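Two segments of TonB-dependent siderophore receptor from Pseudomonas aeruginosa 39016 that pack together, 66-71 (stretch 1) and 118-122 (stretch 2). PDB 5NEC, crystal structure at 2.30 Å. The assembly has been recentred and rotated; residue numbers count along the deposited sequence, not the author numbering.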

ATOM      1  N   ALA A  66      10.782 -10.991   4.988  1.00 50.36           N
ATOM      2  CA  ALA A  66      10.469 -10.579   6.372  1.00 49.76           C
ATOM      3  C   ALA A  66       9.848  -9.173   6.453  1.00 48.41           C
ATOM      4  O   ALA A  66      10.089  -8.435   7.396  1.00 48.39           O
ATOM      5  CB  ALA A  66      11.697 -10.689   7.259  1.00 50.14           C
ATOM      6  N   ALA A  67       9.021  -8.841   5.464  1.00 48.41           N
ATOM      7  CA  ALA A  67       8.275  -7.596   5.423  1.00 47.84           C
ATOM      8  C   ALA A  67       7.388  -7.462   6.648  1.00 48.22           C
ATOM      9  O   ALA A  67       6.670  -8.396   6.981  1.00 49.97           O
ATOM     10  CB  ALA A  67       7.416  -7.544   4.164  1.00 47.33           C
ATOM     11  N   VAL A  68       7.445  -6.305   7.309  1.00 48.66           N
ATOM     12  CA  VAL A  68       6.601  -6.030   8.486  1.00 47.45           C
ATOM     13  C   VAL A  68       5.483  -5.031   8.180  1.00 46.38           C
ATOM     14  O   VAL A  68       4.752  -4.634   9.086  1.00 47.19           O
ATOM     15  CB  VAL A  68       7.439  -5.573   9.716  1.00 47.32           C
ATOM     16  CG1 VAL A  68       8.417  -6.666  10.112  1.00 48.42           C
ATOM     17  CG2 VAL A  68       8.186  -4.270   9.461  1.00 46.71           C
ATOM     18  N   SER A  69       5.361  -4.614   6.923  1.00 46.41           N
ATOM     19  CA  SER A  69       4.299  -3.690   6.524  1.00 47.73           C
ATOM     20  C   SER A  69       3.993  -3.815   5.048  1.00 48.16           C
ATOM     21  O   SER A  69       4.733  -4.469   4.300  1.00 49.65           O
ATOM     22  CB  SER A  69       4.680  -2.243   6.840  1.00 47.17           C
ATOM     23  OG  SER A  69       5.679  -1.780   5.954  1.00 48.31           O
ATOM     24  N   LEU A  70       2.899  -3.177   4.650  1.00 48.23           N
ATOM     25  CA  LEU A  70       2.447  -3.134   3.250  1.00 48.93           C
ATOM     26  C   LEU A  70       3.464  -2.472   2.339  1.00 48.03           C
ATOM     27  O   LEU A  70       3.731  -2.989   1.281  1.00 47.60           O
ATOM     28  CB  LEU A  70       1.087  -2.414   3.141  1.00 49.04           C
ATOM     29  CG  LEU A  70       0.466  -2.243   1.757  1.00 49.97           C
ATOM     30  CD1 LEU A  70       0.226  -3.582   1.077  1.00 49.95           C
ATOM     31  CD2 LEU A  70      -0.862  -1.502   1.874  1.00 50.00           C
ATOM     32  N   GLN A  71       4.034  -1.343   2.763  1.00 51.42           N
ATOM     33  CA  GLN A  71       5.079  -0.639   1.986  1.00 54.35           C
ATOM     34  C   GLN A  71       6.360  -1.450   1.820  1.00 53.99           C
ATOM     35  O   GLN A  71       6.897  -1.533   0.723  1.00 54.61           O
ATOM     36  CB  GLN A  71       5.478   0.672   2.640  1.00 56.31           C
ATOM     37  CG  GLN A  71       4.370   1.673   2.766  1.00 60.58           C
ATOM     38  CD  GLN A  71       4.873   3.026   3.213  1.00 66.25           C
ATOM     39  OE1 GLN A  71       6.052   3.389   3.016  1.00 69.17           O
ATOM     40  NE2 GLN A  71       3.969   3.803   3.816  1.00 68.93           N
ATOM     41  N   THR A 118      -1.741   3.388   8.069  1.00 78.66           N
ATOM     42  CA  THR A 118      -0.550   2.546   7.781  1.00 75.68           C
ATOM     43  C   THR A 118      -0.879   1.056   7.993  1.00 72.31           C
ATOM     44  O   THR A 118      -1.201   0.624   9.114  1.00 77.71           O
ATOM     45  CB  THR A 118       0.671   2.909   8.679  1.00 75.42           C
ATOM     46  OG1 THR A 118       0.920   4.320   8.640  1.00 74.87           O
ATOM     47  CG2 THR A 118       1.933   2.145   8.243  1.00 72.87           C
ATOM     48  N   ARG A 119      -0.769   0.275   6.928  1.00 65.30           N
ATOM     49  CA  ARG A 119      -1.266  -1.081   6.927  1.00 61.54           C
ATOM     50  C   ARG A 119      -0.190  -2.111   7.215  1.00 59.90           C
ATOM     51  O   ARG A 119       0.926  -2.054   6.710  1.00 58.31           O
ATOM     52  CB  ARG A 119      -1.965  -1.385   5.620  1.00 60.32           C
ATOM     53  CG  ARG A 119      -3.271  -0.660   5.516  1.00 61.64           C
ATOM     54  CD  ARG A 119      -3.930  -0.937   4.189  1.00 65.12           C
ATOM     55  NE  ARG A 119      -5.148  -0.153   4.083  1.00 66.04           N
ATOM     56  CZ  ARG A 119      -5.193   1.144   3.773  1.00 69.61           C
ATOM     57  NH1 ARG A 119      -4.083   1.840   3.495  1.00 71.49           N
ATOM     58  NH2 ARG A 119      -6.362   1.754   3.696  1.00 71.14           N
ATOM     59  N   GLU A 120      -0.588  -3.083   8.013  1.00 58.56           N
ATOM     60  CA  GLU A 120       0.293  -4.096   8.542  1.00 57.18           C
ATOM     61  C   GLU A 120       0.041  -5.320   7.637  1.00 56.38           C
ATOM     62  O   GLU A 120      -0.836  -5.250   6.787  1.00 57.64           O
ATOM     63  CB  GLU A 120      -0.034  -4.208  10.041  1.00 55.73           C
ATOM     64  CG  GLU A 120       0.309  -5.464  10.765  1.00 57.79           C
ATOM     65  CD  GLU A 120       1.780  -5.794  10.848  1.00 54.55           C
ATOM     66  OE1 GLU A 120       2.545  -5.140  11.583  1.00 50.62           O
ATOM     67  OE2 GLU A 120       2.140  -6.802  10.208  1.00 55.11           O
ATOM     68  N   ILE A 121       0.865  -6.368   7.713  1.00 55.37           N
ATOM     69  CA  ILE A 121       0.681  -7.561   6.862  1.00 54.93           C
ATOM     70  C   ILE A 121       0.372  -8.869   7.611  1.00 52.85           C
ATOM     71  O   ILE A 121       0.110  -9.863   6.947  1.00 49.69           O
ATOM     72  CB  ILE A 121       1.872  -7.791   5.867  1.00 55.24           C
ATOM     73  CG1 ILE A 121       3.240  -7.878   6.571  1.00 56.87           C
ATOM     74  CG2 ILE A 121       1.919  -6.686   4.835  1.00 55.52           C
ATOM     75  CD1 ILE A 121       3.469  -9.137   7.382  1.00 57.08           C
ATOM     76  N   PHE A 122       0.389  -8.878   8.956  1.00 51.92           N
ATOM     77  CA  PHE A 122       0.205 -10.126   9.741  1.00 51.63           C
ATOM     78  C   PHE A 122      -1.073 -10.891   9.384  1.00 52.60           C
ATOM     79  O   PHE A 122      -1.060 -12.114   9.402  1.00 53.79           O
ATOM     80  CB  PHE A 122       0.279  -9.907  11.277  1.00 51.03           C
ATOM     81  CG  PHE A 122      -1.033  -9.465  11.921  1.00 52.39           C
ATOM     82  CD1 PHE A 122      -1.494  -8.153  11.782  1.00 50.78           C
ATOM     83  CD2 PHE A 122      -1.788 -10.344  12.680  1.00 51.70           C
ATOM     84  CE1 PHE A 122      -2.682  -7.735  12.365  1.00 50.34           C
ATOM     85  CE2 PHE A 122      -2.988  -9.934  13.264  1.00 51.90           C
ATOM     86  CZ  PHE A 122      -3.434  -8.625  13.117  1.00 51.26           C
TER

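A single hydrogen bond joins the two segments: Leu 70 N donates to Arg 119 O at 3.1 Å, and the N-H...O angle of 167° makes it nearly straight. Leu 70 lies in the first turn of a helix, where backbone NH groups have no carbonyl of an earlier turn to pair with, so its NH is free to reach across. Just before it, Ser 69 is the N-cap; its side chain (chi1 p) caps a backbone N just past the stretch, while its CA lies 3.8 Å from Arg 119 O.

The apolar packing centres on Ile 121, whose CA-to-CB bond points toward the other segment. Its CD1 sits 3.3 Å from Ala 67 O, its CG1 4.0 Å from Val 68 C, and its CG2 3.5 Å from Ser 69 C and 3.6 Å from Leu 70 N, so the side chain lies mainly along backbone. Beside the hydrogen bond, Leu 70 CD2 meets the aliphatic part of Arg 119 at CD, 3.9 Å away.

Glu 120 OE1 approaches Val 68 O to 3.4 Å, but both are acceptors and no hydrogen bond forms. The carboxylate instead folds back on its own segment: Glu 120 OE2 accepts from Ile 121 N at 2.8 Å and from Phe 122 N at 3.0 Å.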